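Local coordinates for ABC transporter substrate-binding protein (PDB 3LKV), which probably serves as the substrate-binding component of an ABC transporter, holding phenylalanine in the cleft between its two domains and also binding zinc ions, at residues Val13-Glu18 and Phe46-Ala51; Ala56-Ile61 and Thr78-Ala83; Val74-Pro79 and Val94-Thr99; Thr25-Leu30 and Asp242-Gly247. All coordinates share one frame; numbering follows the deposited sequence.

In the fold
All four contacts lie in the domain built on the sheet of strand 9-15, to which helix 243-258 returns late in the chain. They are largely buried; among the touching residues Glu18 of contact 1 and Gln27 of contact 4 are exposed. Contacts 1 and 3 are parallel strand pairs of one sheet, held by backbone hydrogen bonds. Contacts 2 and 4 are helix pairs with no direct hydrogen bond across them: the first rests on small methyl groups and a bridging water, the second on glycine backbones. Contacts 2 and 3 share Thr78 and Pro79. Contacts 2, 3 and 4 reach the bound phenylalanine, whereas contact 1 carries a zinc ligand at the dimer interface.

Contact 1 (Val13-Glu18 and Phe46-Ala51); sequences VSQIVE and FDYKTA. With ZN (zinc ion), chain C.
Strands 9-15 and 44-50 run side by side and parallel, and their backbones form the tight part of this contact. Val13 N gives a hydrogen bond to Asp47 O at 2.8 Å; Val13 O then takes Lys49 N at 2.9 Å, almost straight along its C=O axis. The pattern repeats two residues on, with Gln15 N reaching Lys49 O and Gln15 O receiving Ala51 N at 2.9 Å. Val13 CG2 sits over one face of the Phe46 ring, 4.1 Å from its centroid, as a CH-pi contact. Gln15 lies extended beside the Tyr48 ring; its NE2 ties back to Val17 O, while its OE1 is taken by Arg26, which also makes a cation-pi contact with Tyr48.

The looser side is at exposed Glu18. Its extended side chain brings OE2 to the edge of the Tyr48 ring, where it accepts from Tyr48 OH at 2.6 Å through its anti lone pair, the carboxylate lying nearly flat with the ring. A water joins Glu18 N and Thr50 OG1, which is also hydrogen-bonded to Gln52 N. At the other end, Asp47 binds zinc through both OD1 (1.9 Å) and OD2, together with Glu45 and with Glu45 and Asp47 of the second subunit; OD2 is also hydrogen-bonded to Lys10 NZ. The pairing closes the first beta-alpha-beta unit of a Rossmann-like, periplasmic-binding-protein domain.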
loop_
_atom_site.group_PDB
_atom_site.type_symbol
_atom_site.label_atom_id
_atom_site.label_comp_id
_atom_site.label_asym_id
_atom_site.label_seq_id
_atom_site.Cartn_x
_atom_site.Cartn_y
_atom_site.Cartn_z
ATOM N N VAL A 13 -6.431 6.697 -10.029
ATOM C CA VAL A 13 -7.459 6.999 -9.087
ATOM C C VAL A 13 -7.250 8.377 -8.506
ATOM O O VAL A 13 -6.198 8.656 -7.928
ATOM C CB VAL A 13 -7.472 6.011 -7.917
ATOM C CG1 VAL A 13 -8.631 6.355 -6.981
ATOM C CG2 VAL A 13 -7.565 4.549 -8.410
ATOM N N SER A 14 -8.232 9.246 -8.690
ATOM C CA SER A 14 -8.212 10.566 -8.140
ATOM C C SER A 14 -9.316 10.740 -7.099
ATOM O O SER A 14 -10.481 10.446 -7.360
ATOM C CB SER A 14 -8.474 11.525 -9.270
ATOM O OG SER A 14 -8.443 12.884 -8.832
ATOM N N GLN A 15 -8.959 11.313 -5.954
ATOM C CA GLN A 15 -9.828 11.373 -4.773
ATOM C C GLN A 15 -9.731 12.776 -4.239
ATOM O O GLN A 15 -8.613 13.300 -4.088
ATOM C CB GLN A 15 -9.279 10.385 -3.746
ATOM C CG GLN A 15 -10.132 10.154 -2.623
ATOM C CD GLN A 15 -9.568 9.092 -1.674
ATOM O OE1 GLN A 15 -9.222 8.016 -2.100
ATOM N NE2 GLN A 15 -9.527 9.398 -0.397
ATOM N N ILE A 16 -10.864 13.417 -3.942
ATOM C CA ILE A 16 -10.827 14.824 -3.570
ATOM C C ILE A 16 -10.007 15.075 -2.292
ATOM O O ILE A 16 -9.282 16.088 -2.173
ATOM C CB ILE A 16 -12.268 15.418 -3.518
ATOM C CG1 ILE A 16 -12.260 16.912 -3.238
ATOM C CG2 ILE A 16 -13.162 14.654 -2.520
ATOM C CD1 ILE A 16 -11.496 17.799 -4.242
ATOM N N VAL A 17 -10.148 14.177 -1.321
ATOM C CA VAL A 17 -9.487 14.331 -0.034
ATOM C C VAL A 17 -9.488 12.973 0.630
ATOM O O VAL A 17 -10.316 12.104 0.311
ATOM C CB VAL A 17 -10.171 15.430 0.855
ATOM C CG1 VAL A 17 -11.482 14.928 1.453
ATOM C CG2 VAL A 17 -9.220 15.894 2.012
ATOM N N GLU A 18 -8.538 12.751 1.538
ATOM C CA GLU A 18 -8.578 11.537 2.410
ATOM C C GLU A 18 -9.503 11.757 3.595
ATOM O O GLU A 18 -9.199 12.515 4.473
ATOM C CB GLU A 18 -7.160 11.178 2.871
ATOM C CG GLU A 18 -6.358 10.801 1.617
ATOM C CD GLU A 18 -4.893 10.452 1.828
ATOM O OE1 GLU A 18 -4.359 10.632 2.927
ATOM O OE2 GLU A 18 -4.263 9.979 0.840
ATOM N N PHE A 46 -1.651 0.675 -10.169
ATOM C CA PHE A 46 -2.770 1.358 -9.528
ATOM C C PHE A 46 -2.158 2.664 -8.993
ATOM O O PHE A 46 -1.481 2.669 -8.004
ATOM C CB PHE A 46 -3.261 0.444 -8.410
ATOM C CG PHE A 46 -4.446 0.914 -7.688
ATOM C CD1 PHE A 46 -5.709 0.595 -8.118
ATOM C CD2 PHE A 46 -4.310 1.622 -6.495
ATOM C CE1 PHE A 46 -6.836 0.973 -7.387
ATOM C CE2 PHE A 46 -5.442 2.013 -5.759
ATOM C CZ PHE A 46 -6.691 1.679 -6.195
ATOM N N ASP A 47 -2.350 3.744 -9.693
ATOM C CA ASP A 47 -1.812 5.036 -9.263
ATOM C C ASP A 47 -2.954 5.792 -8.596
ATOM O O ASP A 47 -4.107 5.655 -8.976
ATOM C CB ASP A 47 -1.358 5.835 -10.480
ATOM C CG ASP A 47 -0.137 5.234 -11.158
ATOM O OD1 ASP A 47 0.709 4.690 -10.447
ATOM O OD2 ASP A 47 0.005 5.335 -12.395
ATOM N N TYR A 48 -2.592 6.644 -7.667
ATOM C CA TYR A 48 -3.484 7.253 -6.733
ATOM C C TYR A 48 -2.971 8.675 -6.424
ATOM O O TYR A 48 -1.802 8.881 -6.147
ATOM C CB TYR A 48 -3.487 6.400 -5.463
ATOM C CG TYR A 48 -4.057 7.154 -4.336
ATOM C CD1 TYR A 48 -5.366 7.643 -4.415
ATOM C CD2 TYR A 48 -3.280 7.499 -3.235
ATOM C CE1 TYR A 48 -5.904 8.421 -3.396
ATOM C CE2 TYR A 48 -3.813 8.287 -2.204
ATOM C CZ TYR A 48 -5.117 8.744 -2.312
ATOM O OH TYR A 48 -5.662 9.495 -1.282
ATOM N N LYS A 49 -3.855 9.657 -6.449
ATOM C CA LYS A 49 -3.530 11.017 -6.022
ATOM C C LYS A 49 -4.717 11.595 -5.238
ATOM O O LYS A 49 -5.886 11.415 -5.653
ATOM C CB LYS A 49 -3.236 11.914 -7.221
ATOM C CG LYS A 49 -1.849 11.760 -7.946
ATOM C CD LYS A 49 -0.633 12.018 -7.001
ATOM C CE LYS A 49 0.772 12.144 -7.753
ATOM N NZ LYS A 49 0.724 13.360 -8.663
ATOM N N THR A 50 -4.418 12.317 -4.142
ATOM C CA THR A 50 -5.438 13.039 -3.437
ATOM C C THR A 50 -5.263 14.518 -3.758
ATOM O O THR A 50 -4.143 15.006 -3.841
ATOM C CB THR A 50 -5.440 12.826 -1.915
ATOM O OG1 THR A 50 -6.281 13.850 -1.337
ATOM C CG2 THR A 50 -4.014 12.945 -1.306
ATOM N N ALA A 51 -6.391 15.211 -3.934
ATOM C CA ALA A 51 -6.393 16.625 -4.181
ATOM C C ALA A 51 -6.303 17.433 -2.905
ATOM O O ALA A 51 -6.317 18.654 -2.944
ATOM C CB ALA A 51 -7.605 17.056 -5.010
HETATM ZN ZN ZN C . 1.966 4.566 -11.925
HETATM O O HOH W 1 -5.895 14.465 1.641
#

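Contact 2 (Ala56-Ile61 and Thr78-Ala83). With PHE (phenylalanine), chain B.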
loop_
_atom_site.group_PDB
_atom_site.type_symbol
_atom_site.label_atom_id
_atom_site.label_comp_id
_atom_site.label_asym_id
_atom_site.label_seq_id
_atom_site.Cartn_x
_atom_site.Cartn_y
_atom_site.Cartn_z
ATOM N N ALA A 56 -8.545 23.022 -7.183
ATOM C CA ALA A 56 -7.516 23.320 -8.169
ATOM C C ALA A 56 -6.617 22.109 -8.392
ATOM O O ALA A 56 -6.311 21.753 -9.529
ATOM C CB ALA A 56 -6.692 24.521 -7.729
ATOM N N ILE A 57 -6.201 21.479 -7.298
ATOM C CA ILE A 57 -5.354 20.286 -7.377
ATOM C C ILE A 57 -6.142 19.193 -8.088
ATOM O O ILE A 57 -5.572 18.460 -8.882
ATOM C CB ILE A 57 -4.806 19.840 -5.995
ATOM C CG1 ILE A 57 -4.030 21.011 -5.383
ATOM C CG2 ILE A 57 -3.809 18.572 -6.118
ATOM C CD1 ILE A 57 -3.586 20.770 -3.842
ATOM N N ALA A 58 -7.444 19.101 -7.832
ATOM C CA ALA A 58 -8.266 18.158 -8.569
ATOM C C ALA A 58 -8.073 18.327 -10.108
ATOM O O ALA A 58 -7.948 17.342 -10.840
ATOM C CB ALA A 58 -9.709 18.324 -8.184
ATOM N N VAL A 59 -8.003 19.567 -10.572
ATOM C CA VAL A 59 -7.835 19.830 -11.991
ATOM C C VAL A 59 -6.422 19.416 -12.425
ATOM O O VAL A 59 -6.243 18.730 -13.434
ATOM C CB VAL A 59 -8.098 21.312 -12.284
ATOM C CG1 VAL A 59 -7.624 21.728 -13.744
ATOM C CG2 VAL A 59 -9.599 21.601 -12.039
ATOM N N GLN A 60 -5.420 19.739 -11.616
ATOM C CA GLN A 60 -4.062 19.352 -11.979
ATOM C C GLN A 60 -3.836 17.853 -12.004
ATOM O O GLN A 60 -3.093 17.351 -12.820
ATOM C CB GLN A 60 -3.073 20.094 -11.067
ATOM C CG GLN A 60 -3.040 21.555 -11.562
ATOM C CD GLN A 60 -2.209 22.505 -10.740
ATOM O OE1 GLN A 60 -2.131 22.373 -9.521
ATOM N NE2 GLN A 60 -1.594 23.512 -11.423
ATOM N N ILE A 61 -4.485 17.145 -11.090
ATOM C CA ILE A 61 -4.412 15.710 -11.051
ATOM C C ILE A 61 -5.017 15.141 -12.337
ATOM O O ILE A 61 -4.395 14.302 -13.004
ATOM C CB ILE A 61 -5.115 15.154 -9.835
ATOM C CG1 ILE A 61 -4.258 15.394 -8.599
ATOM C CG2 ILE A 61 -5.402 13.670 -9.983
ATOM C CD1 ILE A 61 -5.049 15.163 -7.311
ATOM N N THR A 78 -17.278 13.696 -6.007
ATOM C CA THR A 78 -17.804 14.501 -7.109
ATOM C C THR A 78 -16.808 15.475 -7.734
ATOM O O THR A 78 -16.698 15.556 -8.959
ATOM C CB THR A 78 -19.111 15.226 -6.675
ATOM O OG1 THR A 78 -20.124 14.232 -6.489
ATOM C CG2 THR A 78 -19.573 16.210 -7.747
ATOM N N PRO A 79 -16.092 16.244 -6.905
ATOM C CA PRO A 79 -15.238 17.301 -7.499
ATOM C C PRO A 79 -14.084 16.705 -8.325
ATOM O O PRO A 79 -13.775 17.204 -9.387
ATOM C CB PRO A 79 -14.741 18.106 -6.291
ATOM C CG PRO A 79 -15.586 17.701 -5.162
ATOM C CD PRO A 79 -16.133 16.313 -5.451
ATOM N N THR A 80 -13.537 15.573 -7.909
ATOM C CA THR A 80 -12.436 14.962 -8.661
ATOM C C THR A 80 -13.012 14.294 -9.897
ATOM O O THR A 80 -12.424 14.400 -10.948
ATOM C CB THR A 80 -11.649 13.987 -7.781
ATOM O OG1 THR A 80 -12.492 13.562 -6.701
ATOM C CG2 THR A 80 -10.428 14.715 -7.144
ATOM N N ALA A 81 -14.214 13.708 -9.798
ATOM C CA ALA A 81 -14.849 13.154 -11.002
ATOM C C ALA A 81 -15.097 14.237 -12.020
ATOM O O ALA A 81 -14.828 14.041 -13.187
ATOM C CB ALA A 81 -16.142 12.403 -10.686
ATOM N N GLN A 82 -15.572 15.376 -11.568
ATOM C CA GLN A 82 -15.859 16.466 -12.439
ATOM C C GLN A 82 -14.623 16.930 -13.159
ATOM O O GLN A 82 -14.687 17.225 -14.379
ATOM C CB GLN A 82 -16.477 17.641 -11.680
ATOM C CG GLN A 82 -17.953 17.406 -11.270
ATOM C CD GLN A 82 -18.505 18.615 -10.517
ATOM O OE1 GLN A 82 -17.880 19.079 -9.593
ATOM N NE2 GLN A 82 -19.687 19.078 -10.878
ATOM N N ALA A 83 -13.495 17.005 -12.450
ATOM C CA ALA A 83 -12.253 17.419 -13.126
ATOM C C ALA A 83 -11.814 16.409 -14.176
ATOM O O ALA A 83 -11.217 16.766 -15.215
ATOM C CB ALA A 83 -11.133 17.630 -12.093
HETATM N N PHE B . -20.900 11.314 -2.155
HETATM C CA PHE B . -19.819 12.349 -1.906
HETATM C C PHE B . -19.525 13.089 -3.240
HETATM O O PHE B . -20.406 13.020 -4.146
HETATM C CB PHE B . -18.563 11.732 -1.274
HETATM C CG PHE B . -18.722 11.433 0.215
HETATM C CD1 PHE B . -18.740 12.481 1.153
HETATM C CD2 PHE B . -18.875 10.143 0.672
HETATM C CE1 PHE B . -18.913 12.234 2.477
HETATM C CE2 PHE B . -19.038 9.884 1.999
HETATM C CZ PHE B . -19.069 10.908 2.923
HETATM O OXT PHE B . -18.494 13.768 -3.446
HETATM O O HOH W 2 -9.403 14.904 -10.637
#
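Two helices that flank the same face of the parallel sheet in this periplasmic-binding-protein domain meet here: helix 55-66, which follows strand 44-50, and helix 78-87, which follows strand 72-76. Their short segments cross at -42° with axes 8.5 Å apart, and small side chains make that approach possible. The methyl of Ala83 points into helix 55-66 and rests on the backbone of Ala58, its CB 3.4 Å from Ala58 O. Ala58 answers with its own CB, which meets Thr80 CG2 at 3.8 Å. Val59 sets out away from helix 78-87 at CB, with CG1 anti to its backbone N; the Ala83 CB methyl lies 4.0 Å from Val59 CA, with Val59 CG2 a little farther off at its side.

Thr80 is not in a staggered rotamer (chi1 23°); OG1 is turned to Ile76 O one turn back, where it hydrogen-bonds, while CG2 is left for Ala58. Thr78, at the first turn, is conventional: OG1 stands beside its own backbone N and anti to the carbonyl carbon (chi1 -68°). Both groups therefore reach the carboxylate of the bound phenylalanine, Thr78 N giving a bond to OXT and Thr78 OG1 a 2.7 Å bond to O. The start of the helix would probably favour that negative charge. Between the helices a water donates to both backbones, to Ala58 O at 2.8 Å and to Thr80 O at 3.1 Å.

Contact 3 (Val74-Pro79 and Val94-Thr99). With PHE (phenylalanine), chain B.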
loop_
_atom_site.group_PDB
_atom_site.type_symbol
_atom_site.label_atom_id
_atom_site.label_comp_id
_atom_site.label_asym_id
_atom_site.label_seq_id
_atom_site.Cartn_x
_atom_site.Cartn_y
_atom_site.Cartn_z
ATOM N N VAL A 74 -10.447 6.614 -12.453
ATOM C CA VAL A 74 -11.460 6.425 -11.427
ATOM C C VAL A 74 -11.546 7.723 -10.632
ATOM O O VAL A 74 -10.505 8.232 -10.129
ATOM C CB VAL A 74 -11.129 5.250 -10.475
ATOM C CG1 VAL A 74 -12.145 5.222 -9.333
ATOM C CG2 VAL A 74 -11.125 3.899 -11.242
ATOM N N GLY A 75 -12.722 8.311 -10.590
ATOM C CA GLY A 75 -12.902 9.521 -9.805
ATOM C C GLY A 75 -13.714 9.201 -8.574
ATOM O O GLY A 75 -14.931 8.912 -8.658
ATOM N N ILE A 76 -13.074 9.254 -7.423
ATOM C CA ILE A 76 -13.757 8.995 -6.199
ATOM C C ILE A 76 -14.176 10.376 -5.616
ATOM O O ILE A 76 -13.317 11.199 -5.246
ATOM C CB ILE A 76 -12.843 8.293 -5.201
ATOM C CG1 ILE A 76 -12.345 6.961 -5.723
ATOM C CG2 ILE A 76 -13.548 8.104 -3.885
ATOM C CD1 ILE A 76 -11.337 6.218 -4.728
ATOM N N ALA A 77 -15.489 10.588 -5.531
ATOM C CA ALA A 77 -16.118 11.820 -5.042
ATOM C C ALA A 77 -16.334 12.791 -6.197
ATOM O O ALA A 77 -15.684 12.715 -7.240
ATOM C CB ALA A 77 -15.348 12.467 -3.862
ATOM N N THR A 78 -17.278 13.696 -6.007
ATOM C CA THR A 78 -17.804 14.501 -7.109
ATOM C C THR A 78 -16.808 15.475 -7.734
ATOM O O THR A 78 -16.698 15.556 -8.959
ATOM C CB THR A 78 -19.111 15.226 -6.675
ATOM O OG1 THR A 78 -20.124 14.232 -6.489
ATOM C CG2 THR A 78 -19.573 16.210 -7.747
ATOM N N PRO A 79 -16.092 16.244 -6.905
ATOM C CA PRO A 79 -15.238 17.301 -7.499
ATOM C C PRO A 79 -14.084 16.705 -8.325
ATOM O O PRO A 79 -13.775 17.204 -9.387
ATOM C CB PRO A 79 -14.741 18.106 -6.291
ATOM C CG PRO A 79 -15.586 17.701 -5.162
ATOM C CD PRO A 79 -16.133 16.313 -5.451
ATOM N N VAL A 94 -14.686 5.967 -14.565
ATOM C CA VAL A 94 -15.640 5.338 -13.664
ATOM C C VAL A 94 -15.653 6.181 -12.409
ATOM O O VAL A 94 -14.651 6.277 -11.710
ATOM C CB VAL A 94 -15.188 3.963 -13.266
ATOM C CG1 VAL A 94 -16.174 3.400 -12.253
ATOM C CG2 VAL A 94 -15.042 3.061 -14.550
ATOM N N PHE A 95 -16.749 6.827 -12.136
ATOM C CA PHE A 95 -16.820 7.593 -10.910
ATOM C C PHE A 95 -17.413 6.686 -9.871
ATOM O O PHE A 95 -18.055 5.659 -10.187
ATOM C CB PHE A 95 -17.673 8.857 -11.050
ATOM C CG PHE A 95 -19.095 8.593 -11.526
ATOM C CD1 PHE A 95 -20.050 8.108 -10.659
ATOM C CD2 PHE A 95 -19.452 8.850 -12.815
ATOM C CE1 PHE A 95 -21.325 7.886 -11.075
ATOM C CE2 PHE A 95 -20.756 8.631 -13.266
ATOM C CZ PHE A 95 -21.681 8.147 -12.387
ATOM N N THR A 96 -17.153 7.044 -8.626
ATOM C CA THR A 96 -17.615 6.293 -7.512
ATOM C C THR A 96 -17.813 7.167 -6.292
ATOM O O THR A 96 -17.201 8.175 -6.141
ATOM C CB THR A 96 -16.703 5.072 -7.261
ATOM O OG1 THR A 96 -17.356 4.230 -6.313
ATOM C CG2 THR A 96 -15.284 5.446 -6.752
ATOM N N ALA A 97 -18.767 6.790 -5.468
ATOM C CA ALA A 97 -19.175 7.528 -4.305
ATOM C C ALA A 97 -19.554 8.928 -4.697
ATOM O O ALA A 97 -19.213 9.911 -4.013
ATOM C CB ALA A 97 -18.039 7.509 -3.196
ATOM N N VAL A 98 -20.276 9.020 -5.819
ATOM C CA VAL A 98 -20.820 10.316 -6.260
ATOM C C VAL A 98 -22.325 10.401 -5.955
ATOM O O VAL A 98 -23.129 9.553 -6.377
ATOM C CB VAL A 98 -20.576 10.543 -7.738
ATOM C CG1 VAL A 98 -21.478 11.689 -8.254
ATOM C CG2 VAL A 98 -19.042 10.750 -8.003
ATOM N N THR A 99 -22.713 11.426 -5.224
ATOM C CA THR A 99 -24.057 11.540 -4.697
ATOM C C THR A 99 -25.120 11.641 -5.816
ATOM O O THR A 99 -26.118 10.899 -5.807
ATOM C CB THR A 99 -24.136 12.780 -3.775
ATOM O OG1 THR A 99 -23.442 12.488 -2.529
ATOM C CG2 THR A 99 -25.583 13.234 -3.579
HETATM N N PHE B . -20.900 11.314 -2.155
HETATM C CA PHE B . -19.819 12.349 -1.906
HETATM C C PHE B . -19.525 13.089 -3.240
HETATM O O PHE B . -20.406 13.020 -4.146
HETATM C CB PHE B . -18.563 11.732 -1.274
HETATM C CG PHE B . -18.722 11.433 0.215
HETATM C CD1 PHE B . -18.740 12.481 1.153
HETATM C CD2 PHE B . -18.875 10.143 0.672
HETATM C CE1 PHE B . -18.913 12.234 2.477
HETATM C CE2 PHE B . -19.038 9.884 1.999
HETATM C CZ PHE B . -19.069 10.908 2.923
HETATM O OXT PHE B . -18.494 13.768 -3.446
#
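Strand 72-76, helix 78-87 and strand 93-98 form a beta-alpha-beta crossover, and its two parallel strands pair here in the middle of the sheet, with their C-terminal ends at the phenylalanine pocket. Gly75 spends both backbone groups on its neighbour: its N donates to Val94 O at 3.0 Å and its O accepts from Thr96 N at 2.9 Å. Both donors stand above the acceptor's carbonyl plane. The straightest bond comes last, Ala77 N to Thr96 O at 170° and nearly along the C=O axis. The backbones of Val74 and Ile76 turn the other way and bond to Ser14 of strand 9-15.

Among the side chains, Thr96 keeps OG1 anti to its backbone N (chi1 -169°), where it pairs with Thr250 OG1 of helix 243-258. Its CG2 is left against Ile76 CG1 at 3.5 Å, a tight contact between two chains lying side by side. Beyond Thr96 the chain turns a corner at Ala97, whose left-handed backbone (phi 56°) accompanies a carbonyl used by the ligand: the phenylalanine N donates to Ala97 O at 2.9 Å. The same amino group gives a second bond to Thr99 OG1, and the ligand is also hydrogen-bonded to Asp122, whose carboxylate would probably suit a charged amino group. Thr99 N holds the ligand's carboxylate O at 3.0 Å, while Val98 CG1 lies 3.4 Å from Thr78 OG1.

Contact 4 (Thr25-Leu30 and Asp242-Gly247). With PHE (phenylalanine), chain B.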
loop_
_atom_site.group_PDB
_atom_site.type_symbol
_atom_site.label_atom_id
_atom_site.label_comp_id
_atom_site.label_asym_id
_atom_site.label_seq_id
_atom_site.Cartn_x
_atom_site.Cartn_y
_atom_site.Cartn_z
ATOM N N THR A 25 -13.651 3.316 0.179
ATOM C CA THR A 25 -14.035 3.082 -1.179
ATOM C C THR A 25 -12.819 2.677 -1.985
ATOM O O THR A 25 -12.861 1.729 -2.748
ATOM C CB THR A 25 -14.669 4.320 -1.796
ATOM O OG1 THR A 25 -15.832 4.670 -1.036
ATOM C CG2 THR A 25 -15.086 4.053 -3.191
ATOM N N ARG A 26 -11.722 3.391 -1.791
ATOM C CA ARG A 26 -10.499 3.107 -2.518
ATOM C C ARG A 26 -9.924 1.727 -2.167
ATOM O O ARG A 26 -9.437 1.035 -3.043
ATOM C CB ARG A 26 -9.463 4.206 -2.264
ATOM C CG ARG A 26 -8.235 4.037 -3.127
ATOM C CD ARG A 26 -7.306 5.176 -3.126
ATOM N NE ARG A 26 -6.339 5.071 -2.028
ATOM C CZ ARG A 26 -6.411 5.756 -0.895
ATOM N NH1 ARG A 26 -7.413 6.589 -0.661
ATOM N NH2 ARG A 26 -5.499 5.596 0.019
ATOM N N GLN A 27 -9.968 1.336 -0.901
ATOM C CA GLN A 27 -9.475 0.017 -0.510
ATOM C C GLN A 27 -10.339 -1.080 -1.130
ATOM O O GLN A 27 -9.860 -2.142 -1.586
ATOM C CB GLN A 27 -9.513 -0.128 1.009
ATOM C CG GLN A 27 -8.839 -1.428 1.517
ATOM C CD GLN A 27 -7.371 -1.534 1.128
ATOM O OE1 GLN A 27 -6.575 -0.701 1.531
ATOM N NE2 GLN A 27 -6.996 -2.580 0.357
ATOM N N GLY A 28 -11.631 -0.827 -1.109
ATOM C CA GLY A 28 -12.583 -1.738 -1.731
ATOM C C GLY A 28 -12.340 -1.956 -3.218
ATOM O O GLY A 28 -12.435 -3.083 -3.726
ATOM N N LEU A 29 -11.998 -0.880 -3.903
ATOM C CA LEU A 29 -11.687 -0.967 -5.298
ATOM C C LEU A 29 -10.452 -1.857 -5.551
ATOM O O LEU A 29 -10.449 -2.708 -6.450
ATOM C CB LEU A 29 -11.460 0.431 -5.845
ATOM C CG LEU A 29 -10.871 0.467 -7.261
ATOM C CD1 LEU A 29 -11.773 -0.254 -8.256
ATOM C CD2 LEU A 29 -10.662 1.942 -7.673
ATOM N N LEU A 30 -9.398 -1.579 -4.782
ATOM C CA LEU A 30 -8.191 -2.324 -4.844
ATOM C C LEU A 30 -8.420 -3.839 -4.585
ATOM O O LEU A 30 -7.933 -4.665 -5.341
ATOM C CB LEU A 30 -7.180 -1.747 -3.848
ATOM C CG LEU A 30 -5.754 -2.335 -3.872
ATOM C CD1 LEU A 30 -5.089 -1.988 -5.269
ATOM C CD2 LEU A 30 -4.888 -1.834 -2.659
ATOM N N ASP A 242 -22.164 1.264 2.999
ATOM C CA ASP A 242 -20.918 0.571 3.263
ATOM C C ASP A 242 -19.976 0.944 2.106
ATOM O O ASP A 242 -20.092 0.411 1.017
ATOM C CB ASP A 242 -21.164 -0.953 3.330
ATOM C CG ASP A 242 -19.883 -1.740 3.561
ATOM O OD1 ASP A 242 -18.760 -1.183 3.407
ATOM O OD2 ASP A 242 -20.004 -2.925 3.898
ATOM N N TYR A 243 -19.083 1.893 2.340
ATOM C CA TYR A 243 -18.281 2.426 1.237
ATOM C C TYR A 243 -17.240 1.392 0.758
ATOM O O TYR A 243 -16.822 1.429 -0.395
ATOM C CB TYR A 243 -17.674 3.794 1.595
ATOM C CG TYR A 243 -18.704 4.875 1.514
ATOM C CD1 TYR A 243 -19.474 5.233 2.622
ATOM C CD2 TYR A 243 -18.956 5.505 0.319
ATOM C CE1 TYR A 243 -20.467 6.224 2.505
ATOM C CE2 TYR A 243 -19.927 6.462 0.188
ATOM C CZ TYR A 243 -20.703 6.822 1.266
ATOM O OH TYR A 243 -21.663 7.801 1.125
ATOM N N TYR A 244 -16.827 0.464 1.636
ATOM C CA TYR A 244 -15.887 -0.580 1.194
ATOM C C TYR A 244 -16.580 -1.403 0.101
ATOM O O TYR A 244 -16.005 -1.631 -0.926
ATOM C CB TYR A 244 -15.388 -1.435 2.365
ATOM C CG TYR A 244 -14.519 -2.575 1.941
ATOM C CD1 TYR A 244 -13.161 -2.409 1.771
ATOM C CD2 TYR A 244 -15.047 -3.827 1.708
ATOM C CE1 TYR A 244 -12.341 -3.462 1.362
ATOM C CE2 TYR A 244 -14.229 -4.903 1.328
ATOM C CZ TYR A 244 -12.882 -4.706 1.138
ATOM O OH TYR A 244 -12.064 -5.759 0.741
ATOM N N GLN A 245 -17.842 -1.774 0.293
ATOM C CA GLN A 245 -18.537 -2.585 -0.704
ATOM C C GLN A 245 -18.813 -1.847 -1.978
ATOM O O GLN A 245 -18.860 -2.444 -3.059
ATOM C CB GLN A 245 -19.858 -3.166 -0.160
ATOM C CG GLN A 245 -19.678 -4.275 0.909
ATOM C CD GLN A 245 -18.717 -5.401 0.475
ATOM O OE1 GLN A 245 -18.661 -5.778 -0.700
ATOM N NE2 GLN A 245 -17.954 -5.905 1.424
ATOM N N ILE A 246 -19.068 -0.563 -1.858
ATOM C CA ILE A 246 -19.197 0.281 -3.061
ATOM C C ILE A 246 -17.884 0.262 -3.846
ATOM O O ILE A 246 -17.868 0.190 -5.053
ATOM C CB ILE A 246 -19.512 1.751 -2.670
ATOM C CG1 ILE A 246 -20.932 1.864 -2.114
ATOM C CG2 ILE A 246 -19.276 2.728 -3.892
ATOM C CD1 ILE A 246 -21.225 3.283 -1.461
ATOM N N GLY A 247 -16.760 0.335 -3.156
ATOM C CA GLY A 247 -15.478 0.198 -3.836
ATOM C C GLY A 247 -15.360 -1.165 -4.514
ATOM O O GLY A 247 -14.968 -1.241 -5.670
HETATM N N PHE B . -20.900 11.314 -2.155
HETATM C CA PHE B . -19.819 12.349 -1.906
HETATM C C PHE B . -19.525 13.089 -3.240
HETATM O O PHE B . -20.406 13.020 -4.146
HETATM C CB PHE B . -18.563 11.732 -1.274
HETATM C CG PHE B . -18.722 11.433 0.215
HETATM C CD1 PHE B . -18.740 12.481 1.153
HETATM C CD2 PHE B . -18.875 10.143 0.672
HETATM C CE1 PHE B . -18.913 12.234 2.477
HETATM C CE2 PHE B . -19.038 9.884 1.999
HETATM C CZ PHE B . -19.069 10.908 2.923
HETATM O OXT PHE B . -18.494 13.768 -3.446
#
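Thr25 O is the best-held polar atom of this interface, gripped twice: Leu29 N of its own helix gives it a 3.0 Å hydrogen bond, and Gly247 CA adds a CA-H...O contact at 3.2 Å. Helices 20-35 and 243-258 pack here with short axes 6.4 Å apart at an angle of 38°, a closeness that rests on Gly28 and Gly247, which meet backbone to backbone. Asp242 caps the start of helix 243-258, its OD1 accepting from Gln245 N at 3.3 Å and, weakly, from Tyr244 N. Tyr244, its CG anti to the backbone N, lays a ring face over Gly28 CA (CE1 at 3.5 Å), and its OH goes to Asp31. Thr25 OG1 lies at the edge of the Tyr243 ring but hydrogen-bonds to Ala21 O. Tyr243 OH bonds to Asp122 and touches the phenylalanine ring. Toward the sheet, Thr25 and Ile246 rest on Thr96 of strand 93-98, while Leu29 reaches Val74 of strand 72-76 and Phe46 of strand 44-50.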